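Local coordinates for protein sucrose 6(F)-phosphate phosphorylase (Thermoanaerobacterium thermosaccharolyticum DSM 571, PDB 6S9V) that is a phosphorylase of the alpha-amylase family, built on an eight-stranded parallel beta/alpha barrel, at residues Ile24-Ser29 with Asp307-Ile312; Ile54-Pro59 with Arg64-Ile69; Glu404-Thr409 with Arg413-His418. All coordinates share one frame; numbering follows the deposited sequence.

Contact 1. Residues Ile24-Ser29 with Asp307-Ile312; sequences ITYPDS and DCHDGI. With SO4 (sulfate ion), chain E.
One face of the His309 imidazole carries the carboxylate carbon of Asp310, 3.5 Å above the plane and displaced toward the rim; at its edge, in the plane, lies a sulfate ion. The side chains of Tyr26 and His309 cross at about a right angle, Tyr26 OH lying 3.6 Å from His309 CB. Oxygen O4 of the sulfate takes two nearly straight bonds, one from His309 ND1 at 2.6 Å and one from the backbone His309 N at 3.2 Å. With chi1 at 72° the ring lies between its own backbone N and carbonyl carbon, which turns ND1 to the same oxygen as the amide. Ile24 supplies the apolar side of the ion's site: its CD1 approaches sulfate O3 to 3.3 Å and also packs on Cys308 CB at 4.3 Å. His53 adds a further bond to the sulfate, while His309 NE2 and Asp310 OD1 both hydrogen-bond the same hydroxyl, O8, of a bound 2-[bis-(2-hydroxy-ethyl)-amino]-2-hydroxymethyl-propane-1,3-diol. The sulfate is probably from the crystallisation liquor, yet it lies where strand 22-25 and the loop following strand 302-304 converge, at the C-terminal mouth of the beta/alpha barrel, where enzymes of this fold carry their active site.

Contact 2. Residues Ile54-Pro59 with Arg64-Ile69; sequences ILPPFP and RGFAPI
Leu55 touches the ring of Phe66 at its edge, the branch methyl CD2 lying near the ring plane 4.2 Å from CZ, and with it the chain leaves strand 51-54 for the long loop at the C-terminal end of the beta/alpha barrel. Pro56 follows and lies over one face of the same ring. Its CG stands 3.5 Å above the centre of Phe66 and only 12° off the normal, a CH-pi contact, with CD beside it above the CZ end. The phenylalanine is also met by the nearly parallel ring of His309. Pro56 CB meets the backbone at Gly65 O, 3.2 Å away. Gly65 takes a positive phi of 104° and lies close against Pro56, Gly65 CA 4.9 Å from Pro56 CA. The carbonyl oxygen of Pro56 is joined to Arg64 O by a water that donates to both. Past Pro57, whose CD lies over one face of the Phe58 ring toward its rim, a second water donates to Phe58 O and to Gly65 O, the latter at 2.6 Å. Each water supplies the protons that two facing acceptors lack. At Pro59 the two runs bond directly: its CB packs on Ile69 CB at 4.3 Å, and its carbonyl oxygen receives Ile69 N in an almost straight bond of 2.7 Å, the donor tilted 23° from the carbonyl plane, while Pro68 CA approaches that oxygen to 3.4 Å.

Contact 3. Residues Glu404-Thr409 with Arg413-His418; sequences EAVKKT and REINRH. With SO4 (sulfate ion), chain I; SO4 (sulfate ion), chain H.
A short helix, 403-409, packs against the 3-10 turn that follows it, in the region after the last barrel strand, 388-392. Val406 and Ile415 lie side by side pointing the same way, the methyl CG2 of Val406 resting 3.6 Å from Ile415 CB. With CG1 anti to the backbone N (chi1 173°), CG2 stands anti to the carbonyl carbon and reaches Ile415. Glu414 enters beside Ala405, its OE1 3.9 Å from Ala405 CB, its chain bent at chi2, and crosses Thr409 at about a right angle. The threonine hydroxyl turns back into its helix and donates to Ala405 O at 2.6 Å; the amide Thr409 N reaches that oxygen from the opposite face of the carbonyl plane, so two bonds grip it. Sulfate ions, probably from the crystallisation liquor, mark the basic side chains of the 413-418 run. His418 ND1 is hydrogen-bonded to Asp402 and only weakly to a sulfate oxygen. The other ion lies at the edge of the Arg417 guanidinium, one face of which is covered by Arg413 CB, 3.8 Å above its centre. Arg413 NH1 makes a weak bond to this second ion, while Arg417 grips it with two nearly straight ones, NH1 to O4 at 3.1 Å and NH2 to O2 at 3.0 Å.

Contacts 1 and 2 are buried at the mouth of the barrel, whereas contact 3 lies at the surface, about 19 Å from the chain centre to its own centre. Contacts 1 and 2 start from adjacent strands, 22-25 and 51-54, which pair through Thr25 with His53 and Leu55; Arg64 adds a salt bridge to Asp28. Arg417 ties contact 3 to contact 1, its NE bonding to His309 O, and its own carbonyl receives Arg64 NH1 from contact 2. The chemistry follows the place: an ion held by histidines beside a strand end in contact 1, proline, aromatic and water-bridged packing within one loop in contact 2, and small apolar contacts flanked by sulfate-binding basic groups in contact 3.

Contact 1. Residues Ile24-Ser29 with Asp307-Ile312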
loop_
_atom_site.group_PDB
_atom_site.type_symbol
_atom_site.label_atom_id
_atom_site.label_comp_id
_atom_site.label_asym_id
_atom_site.label_seq_id
_atom_site.Cartn_x
_atom_site.Cartn_y
_atom_site.Cartn_z
ATOM N N ILE A 24 3.029 -5.329 -7.230
ATOM C CA ILE A 24 2.643 -5.663 -5.863
ATOM C C ILE A 24 2.054 -7.066 -5.880
ATOM O O ILE A 24 1.092 -7.317 -6.609
ATOM C CB ILE A 24 1.604 -4.688 -5.279
ATOM C CG1 ILE A 24 2.067 -3.235 -5.364
ATOM C CG2 ILE A 24 1.292 -5.064 -3.835
ATOM C CD1 ILE A 24 0.914 -2.250 -5.239
ATOM N N THR A 25 2.595 -7.964 -5.058
ATOM C CA THR A 25 2.086 -9.331 -5.025
ATOM C C THR A 25 2.271 -9.920 -3.636
ATOM O O THR A 25 3.192 -9.547 -2.899
ATOM C CB THR A 25 2.787 -10.225 -6.058
ATOM O OG1 THR A 25 2.171 -11.525 -6.088
ATOM C CG2 THR A 25 4.265 -10.386 -5.710
ATOM N N TYR A 26 1.393 -10.845 -3.282
ATOM C CA TYR A 26 1.658 -11.688 -2.138
ATOM C C TYR A 26 2.752 -12.679 -2.508
ATOM O O TYR A 26 2.978 -12.966 -3.690
ATOM C CB TYR A 26 0.397 -12.421 -1.687
ATOM C CG TYR A 26 -0.576 -11.546 -0.940
ATOM C CD1 TYR A 26 -0.366 -11.231 0.399
ATOM C CD2 TYR A 26 -1.707 -11.028 -1.565
ATOM C CE1 TYR A 26 -1.252 -10.435 1.098
ATOM C CE2 TYR A 26 -2.593 -10.222 -0.872
ATOM C CZ TYR A 26 -2.359 -9.930 0.456
ATOM O OH TYR A 26 -3.237 -9.144 1.161
ATOM N N PRO A 27 3.482 -13.182 -1.511
ATOM C CA PRO A 27 4.543 -14.153 -1.806
ATOM C C PRO A 27 4.024 -15.439 -2.400
ATOM O O PRO A 27 4.792 -16.158 -3.052
ATOM C CB PRO A 27 5.195 -14.395 -0.435
ATOM C CG PRO A 27 4.164 -13.997 0.561
ATOM C CD PRO A 27 3.380 -12.880 -0.071
ATOM N N ASP A 28 2.741 -15.750 -2.203
ATOM C CA ASP A 28 2.182 -17.014 -2.649
ATOM C C ASP A 28 1.093 -16.865 -3.702
ATOM O O ASP A 28 0.561 -17.882 -4.162
ATOM C CB ASP A 28 1.625 -17.793 -1.448
ATOM C CG ASP A 28 0.622 -16.983 -0.630
ATOM O OD1 ASP A 28 0.732 -15.739 -0.586
ATOM O OD2 ASP A 28 -0.285 -17.595 -0.029
ATOM N N SER A 29 0.758 -15.643 -4.115
ATOM C CA SER A 29 -0.397 -15.433 -4.978
ATOM C C SER A 29 -0.095 -15.573 -6.466
ATOM O O SER A 29 -1.036 -15.551 -7.271
ATOM C CB SER A 29 -1.014 -14.057 -4.711
ATOM O OG SER A 29 -0.080 -13.009 -4.952
ATOM N N ASP A 307 -5.188 -0.311 -7.927
ATOM C CA ASP A 307 -5.455 -1.319 -6.918
ATOM C C ASP A 307 -4.201 -1.604 -6.086
ATOM O O ASP A 307 -3.070 -1.324 -6.491
ATOM C CB ASP A 307 -5.972 -2.618 -7.555
ATOM C CG ASP A 307 -5.128 -3.099 -8.731
ATOM O OD1 ASP A 307 -4.195 -2.385 -9.160
ATOM O OD2 ASP A 307 -5.398 -4.220 -9.226
ATOM N N CYS A 308 -4.433 -2.129 -4.888
ATOM C CA CYS A 308 -3.391 -2.663 -4.016
ATOM C C CYS A 308 -4.021 -3.809 -3.226
ATOM O O CYS A 308 -5.108 -4.285 -3.564
ATOM C CB CYS A 308 -2.807 -1.558 -3.127
ATOM S SG CYS A 308 -3.938 -0.891 -1.890
ATOM N N HIS A 309 -3.356 -4.251 -2.160
ATOM C CA HIS A 309 -3.880 -5.394 -1.409
ATOM C C HIS A 309 -5.039 -5.020 -0.495
ATOM O O HIS A 309 -5.791 -5.909 -0.070
ATOM C CB HIS A 309 -2.774 -6.039 -0.577
ATOM C CG HIS A 309 -2.350 -5.222 0.602
ATOM N ND1 HIS A 309 -1.592 -4.079 0.481
ATOM C CD2 HIS A 309 -2.562 -5.391 1.927
ATOM C CE1 HIS A 309 -1.363 -3.575 1.678
ATOM N NE2 HIS A 309 -1.943 -4.353 2.573
ATOM N N ASP A 310 -5.222 -3.735 -0.212
ATOM C CA ASP A 310 -6.369 -3.240 0.528
ATOM C C ASP A 310 -7.424 -2.760 -0.469
ATOM O O ASP A 310 -7.352 -3.057 -1.669
ATOM C CB ASP A 310 -5.924 -2.141 1.499
ATOM C CG ASP A 310 -5.065 -2.675 2.634
ATOM O OD1 ASP A 310 -5.235 -3.845 3.013
ATOM O OD2 ASP A 310 -4.208 -1.916 3.144
ATOM N N GLY A 311 -8.440 -2.042 0.022
ATOM C CA GLY A 311 -9.483 -1.511 -0.832
ATOM C C GLY A 311 -9.185 -0.114 -1.350
ATOM O O GLY A 311 -8.200 0.532 -0.985
ATOM N N ILE A 312 -10.073 0.359 -2.224
ATOM C CA ILE A 312 -9.960 1.690 -2.823
ATOM C C ILE A 312 -10.318 2.737 -1.772
ATOM O O ILE A 312 -11.440 2.723 -1.257
ATOM C CB ILE A 312 -10.862 1.810 -4.066
ATOM C CG1 ILE A 312 -10.475 0.751 -5.109
ATOM C CG2 ILE A 312 -10.769 3.205 -4.645
ATOM C CD1 ILE A 312 -11.577 0.456 -6.125
HETATM S S SO4 E . 0.434 -2.051 -1.170
HETATM O O1 SO4 E . -0.257 -0.764 -1.181
HETATM O O2 SO4 E . 0.873 -2.338 0.192
HETATM O O3 SO4 E . 1.591 -1.991 -2.061
HETATM O O4 SO4 E . -0.449 -3.109 -1.631
#

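Contact 2. Residues Ile54-Pro59 with Arg64-Ile69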
loop_
_atom_site.group_PDB
_atom_site.type_symbol
_atom_site.label_atom_id
_atom_site.label_comp_id
_atom_site.label_asym_id
_atom_site.label_seq_id
_atom_site.Cartn_x
_atom_site.Cartn_y
_atom_site.Cartn_z
ATOM N N ILE A 54 6.833 -7.311 -2.330
ATOM C CA ILE A 54 6.388 -8.602 -1.824
ATOM C C ILE A 54 5.671 -8.347 -0.507
ATOM O O ILE A 54 6.295 -7.934 0.473
ATOM C CB ILE A 54 7.561 -9.566 -1.618
ATOM C CG1 ILE A 54 8.357 -9.756 -2.900
ATOM C CG2 ILE A 54 7.043 -10.923 -1.116
ATOM C CD1 ILE A 54 9.666 -10.501 -2.673
ATOM N N LEU A 55 4.364 -8.596 -0.475
ATOM C CA LEU A 55 3.610 -8.421 0.757
ATOM C C LEU A 55 4.156 -9.389 1.809
ATOM O O LEU A 55 4.829 -10.364 1.469
ATOM C CB LEU A 55 2.121 -8.608 0.483
ATOM C CG LEU A 55 1.600 -7.418 -0.353
ATOM C CD1 LEU A 55 0.369 -7.763 -1.177
ATOM C CD2 LEU A 55 1.329 -6.228 0.585
ATOM N N PRO A 56 3.917 -9.108 3.089
ATOM C CA PRO A 56 4.744 -9.705 4.177
ATOM C C PRO A 56 4.965 -11.195 4.001
ATOM O O PRO A 56 4.015 -11.991 4.064
ATOM C CB PRO A 56 3.918 -9.403 5.436
ATOM C CG PRO A 56 3.226 -8.118 5.111
ATOM C CD PRO A 56 2.906 -8.176 3.625
ATOM N N PRO A 57 6.218 -11.610 3.775
ATOM C CA PRO A 57 6.542 -13.035 3.603
ATOM C C PRO A 57 7.134 -13.713 4.835
ATOM O O PRO A 57 7.673 -14.814 4.695
ATOM C CB PRO A 57 7.586 -12.983 2.481
ATOM C CG PRO A 57 8.374 -11.730 2.821
ATOM C CD PRO A 57 7.349 -10.748 3.377
ATOM N N PHE A 58 7.069 -13.088 6.007
ATOM C CA PHE A 58 7.633 -13.664 7.219
ATOM C C PHE A 58 6.615 -14.575 7.890
ATOM O O PHE A 58 5.409 -14.445 7.662
ATOM C CB PHE A 58 8.080 -12.537 8.149
ATOM C CG PHE A 58 8.666 -11.377 7.402
ATOM C CD1 PHE A 58 9.913 -11.480 6.819
ATOM C CD2 PHE A 58 7.947 -10.208 7.230
ATOM C CE1 PHE A 58 10.440 -10.428 6.103
ATOM C CE2 PHE A 58 8.477 -9.150 6.521
ATOM C CZ PHE A 58 9.714 -9.271 5.944
ATOM N N PRO A 59 7.068 -15.526 8.708
ATOM C CA PRO A 59 6.117 -16.339 9.480
ATOM C C PRO A 59 5.178 -15.429 10.248
ATOM O O PRO A 59 5.608 -14.472 10.891
ATOM C CB PRO A 59 7.007 -17.159 10.419
ATOM C CG PRO A 59 8.371 -17.098 9.830
ATOM C CD PRO A 59 8.466 -15.786 9.107
ATOM N N ARG A 64 -3.036 -12.408 7.113
ATOM C CA ARG A 64 -2.259 -12.750 5.926
ATOM C C ARG A 64 -0.928 -12.012 5.878
ATOM O O ARG A 64 -0.678 -11.214 4.965
ATOM C CB ARG A 64 -3.073 -12.499 4.651
ATOM C CG ARG A 64 -2.411 -13.125 3.441
ATOM C CD ARG A 64 -3.321 -13.274 2.214
ATOM N NE ARG A 64 -2.542 -13.888 1.147
ATOM C CZ ARG A 64 -2.988 -14.179 -0.064
ATOM N NH1 ARG A 64 -4.249 -13.934 -0.397
ATOM N NH2 ARG A 64 -2.162 -14.727 -0.945
ATOM N N GLY A 65 -0.074 -12.276 6.869
ATOM C CA GLY A 65 1.280 -11.788 6.887
ATOM C C GLY A 65 1.532 -10.628 7.828
ATOM O O GLY A 65 2.686 -10.399 8.207
ATOM N N PHE A 66 0.498 -9.887 8.218
ATOM C CA PHE A 66 0.716 -8.662 8.982
ATOM C C PHE A 66 0.708 -8.891 10.492
ATOM O O PHE A 66 0.579 -7.925 11.255
ATOM C CB PHE A 66 -0.308 -7.606 8.576
ATOM C CG PHE A 66 -0.031 -6.999 7.231
ATOM C CD1 PHE A 66 0.792 -5.894 7.109
ATOM C CD2 PHE A 66 -0.564 -7.557 6.087
ATOM C CE1 PHE A 66 1.052 -5.339 5.869
ATOM C CE2 PHE A 66 -0.310 -7.016 4.846
ATOM C CZ PHE A 66 0.508 -5.913 4.729
ATOM N N ALA A 67 0.881 -10.138 10.938
ATOM C CA ALA A 67 1.162 -10.462 12.341
ATOM C C ALA A 67 2.481 -11.232 12.395
ATOM O O ALA A 67 2.511 -12.436 12.690
ATOM C CB ALA A 67 0.032 -11.265 12.982
ATOM N N PRO A 68 3.592 -10.569 12.089
ATOM C CA PRO A 68 4.859 -11.294 11.933
ATOM C C PRO A 68 5.403 -11.832 13.246
ATOM O O PRO A 68 5.436 -11.139 14.266
ATOM C CB PRO A 68 5.800 -10.233 11.338
ATOM C CG PRO A 68 5.229 -8.921 11.818
ATOM C CD PRO A 68 3.732 -9.129 11.799
ATOM N N ILE A 69 5.868 -13.077 13.194
ATOM C CA ILE A 69 6.472 -13.741 14.349
ATOM C C ILE A 69 7.950 -13.407 14.467
ATOM O O ILE A 69 8.472 -13.255 15.576
ATOM C CB ILE A 69 6.242 -15.263 14.225
ATOM C CG1 ILE A 69 4.744 -15.578 14.314
ATOM C CG2 ILE A 69 7.015 -16.033 15.297
ATOM C CD1 ILE A 69 4.404 -17.022 13.993
HETATM O O HOH W 1 1.417 -12.232 3.086
HETATM O O HOH W 2 4.949 -11.646 7.655
#

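Contact 3. Residues Glu404-Thr409 with Arg413-His418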
loop_
_atom_site.group_PDB
_atom_site.type_symbol
_atom_site.label_atom_id
_atom_site.label_comp_id
_atom_site.label_asym_id
_atom_site.label_seq_id
_atom_site.Cartn_x
_atom_site.Cartn_y
_atom_site.Cartn_z
ATOM N N GLU A 404 -16.049 -16.422 -4.524
ATOM C CA GLU A 404 -15.877 -17.676 -3.799
ATOM C C GLU A 404 -15.089 -17.455 -2.518
ATOM O O GLU A 404 -15.469 -17.942 -1.446
ATOM C CB GLU A 404 -15.163 -18.712 -4.670
ATOM C CG GLU A 404 -14.908 -20.020 -3.921
ATOM C CD GLU A 404 -14.154 -21.051 -4.734
ATOM O OE1 GLU A 404 -13.377 -20.662 -5.632
ATOM O OE2 GLU A 404 -14.328 -22.255 -4.449
ATOM N N ALA A 405 -13.983 -16.710 -2.608
ATOM C CA ALA A 405 -13.166 -16.447 -1.430
ATOM C C ALA A 405 -13.936 -15.625 -0.405
ATOM O O ALA A 405 -13.762 -15.806 0.806
ATOM C CB ALA A 405 -11.873 -15.740 -1.835
ATOM N N VAL A 406 -14.790 -14.710 -0.872
ATOM C CA VAL A 406 -15.614 -13.932 0.048
ATOM C C VAL A 406 -16.618 -14.833 0.748
ATOM O O VAL A 406 -16.772 -14.781 1.974
ATOM C CB VAL A 406 -16.325 -12.787 -0.698
ATOM C CG1 VAL A 406 -17.305 -12.096 0.223
ATOM C CG2 VAL A 406 -15.310 -11.784 -1.245
ATOM N N LYS A 407 -17.327 -15.665 -0.019
ATOM C CA LYS A 407 -18.331 -16.542 0.579
ATOM C C LYS A 407 -17.696 -17.533 1.546
ATOM O O LYS A 407 -18.251 -17.804 2.619
ATOM C CB LYS A 407 -19.109 -17.290 -0.504
ATOM C CG LYS A 407 -20.243 -18.149 0.069
ATOM C CD LYS A 407 -20.915 -19.034 -0.971
ATOM C CE LYS A 407 -21.624 -18.221 -2.039
ATOM N NZ LYS A 407 -22.539 -19.064 -2.863
ATOM N N LYS A 408 -16.541 -18.096 1.185
ATOM C CA LYS A 408 -15.931 -19.127 2.020
ATOM C C LYS A 408 -15.310 -18.535 3.279
ATOM O O LYS A 408 -15.494 -19.067 4.380
ATOM C CB LYS A 408 -14.882 -19.908 1.227
ATOM C CG LYS A 408 -15.456 -20.949 0.278
ATOM C CD LYS A 408 -14.388 -21.969 -0.116
ATOM C CE LYS A 408 -14.758 -22.740 -1.377
ATOM N NZ LYS A 408 -15.906 -23.665 -1.164
ATOM N N THR A 409 -14.567 -17.436 3.143
ATOM C CA THR A 409 -13.856 -16.875 4.284
ATOM C C THR A 409 -14.670 -15.842 5.046
ATOM O O THR A 409 -14.315 -15.510 6.181
ATOM C CB THR A 409 -12.542 -16.217 3.840
ATOM O OG1 THR A 409 -12.820 -15.016 3.099
ATOM C CG2 THR A 409 -11.727 -17.170 2.985
ATOM N N ARG A 413 -12.242 -8.390 2.177
ATOM C CA ARG A 413 -11.054 -7.963 1.450
ATOM C C ARG A 413 -10.465 -9.072 0.589
ATOM O O ARG A 413 -9.672 -8.780 -0.315
ATOM C CB ARG A 413 -9.973 -7.450 2.405
ATOM C CG ARG A 413 -10.283 -6.099 3.035
ATOM C CD ARG A 413 -9.141 -5.641 3.928
ATOM N NE ARG A 413 -9.505 -4.488 4.742
ATOM C CZ ARG A 413 -10.104 -4.572 5.927
ATOM N NH1 ARG A 413 -10.410 -5.758 6.441
ATOM N NH2 ARG A 413 -10.397 -3.469 6.602
ATOM N N GLU A 414 -10.835 -10.328 0.843
ATOM C CA GLU A 414 -10.386 -11.429 -0.001
ATOM C C GLU A 414 -10.963 -11.355 -1.411
ATOM O O GLU A 414 -10.503 -12.099 -2.284
ATOM C CB GLU A 414 -10.730 -12.767 0.663
ATOM C CG GLU A 414 -9.636 -13.280 1.617
ATOM C CD GLU A 414 -8.423 -13.853 0.879
ATOM O OE1 GLU A 414 -8.629 -14.634 -0.077
ATOM O OE2 GLU A 414 -7.262 -13.519 1.243
ATOM N N ILE A 415 -11.925 -10.461 -1.666
ATOM C CA ILE A 415 -12.467 -10.286 -3.012
ATOM C C ILE A 415 -11.368 -9.924 -3.994
ATOM O O ILE A 415 -11.461 -10.222 -5.191
ATOM C CB ILE A 415 -13.572 -9.211 -2.989
ATOM C CG1 ILE A 415 -14.455 -9.303 -4.232
ATOM C CG2 ILE A 415 -12.956 -7.809 -2.894
ATOM C CD1 ILE A 415 -15.713 -8.464 -4.126
ATOM N N ASN A 416 -10.312 -9.281 -3.501
ATOM C CA ASN A 416 -9.231 -8.726 -4.304
ATOM C C ASN A 416 -7.895 -9.387 -3.965
ATOM O O ASN A 416 -6.836 -8.788 -4.158
ATOM C CB ASN A 416 -9.173 -7.211 -4.077
ATOM C CG ASN A 416 -8.195 -6.501 -4.989
ATOM O OD1 ASN A 416 -8.133 -6.759 -6.190
ATOM N ND2 ASN A 416 -7.417 -5.588 -4.412
ATOM N N ARG A 417 -7.921 -10.628 -3.468
ATOM C CA ARG A 417 -6.704 -11.332 -3.061
ATOM C C ARG A 417 -6.663 -12.778 -3.561
ATOM O O ARG A 417 -6.066 -13.649 -2.917
ATOM C CB ARG A 417 -6.547 -11.290 -1.541
ATOM C CG ARG A 417 -6.497 -9.874 -0.963
ATOM C CD ARG A 417 -6.451 -9.874 0.546
ATOM N NE ARG A 417 -6.239 -8.527 1.070
ATOM C CZ ARG A 417 -6.262 -8.216 2.358
ATOM N NH1 ARG A 417 -6.509 -9.151 3.270
ATOM N NH2 ARG A 417 -6.050 -6.969 2.734
ATOM N N HIS A 418 -7.253 -13.036 -4.728
ATOM C CA HIS A 418 -7.220 -14.360 -5.340
ATOM C C HIS A 418 -5.792 -14.885 -5.445
ATOM O O HIS A 418 -4.861 -14.134 -5.735
ATOM C CB HIS A 418 -7.854 -14.282 -6.736
ATOM C CG HIS A 418 -7.852 -15.579 -7.483
ATOM N ND1 HIS A 418 -8.613 -16.663 -7.095
ATOM C CD2 HIS A 418 -7.187 -15.967 -8.597
ATOM C CE1 HIS A 418 -8.414 -17.661 -7.938
ATOM N NE2 HIS A 418 -7.562 -17.261 -8.866
HETATM S S SO4 I . -7.127 -7.651 6.455
HETATM O O1 SO4 I . -7.152 -7.213 7.845
HETATM O O2 SO4 I . -6.756 -6.524 5.605
HETATM O O3 SO4 I . -8.447 -8.148 6.079
HETATM O O4 SO4 I . -6.151 -8.727 6.284
HETATM S S SO4 H . -8.568 -18.375 -3.551
HETATM O O1 SO4 H . -8.788 -18.361 -2.107
HETATM O O2 SO4 H . -9.804 -18.015 -4.239
HETATM O O3 SO4 H . -8.155 -19.714 -3.961
HETATM O O4 SO4 H . -7.521 -17.423 -3.900
#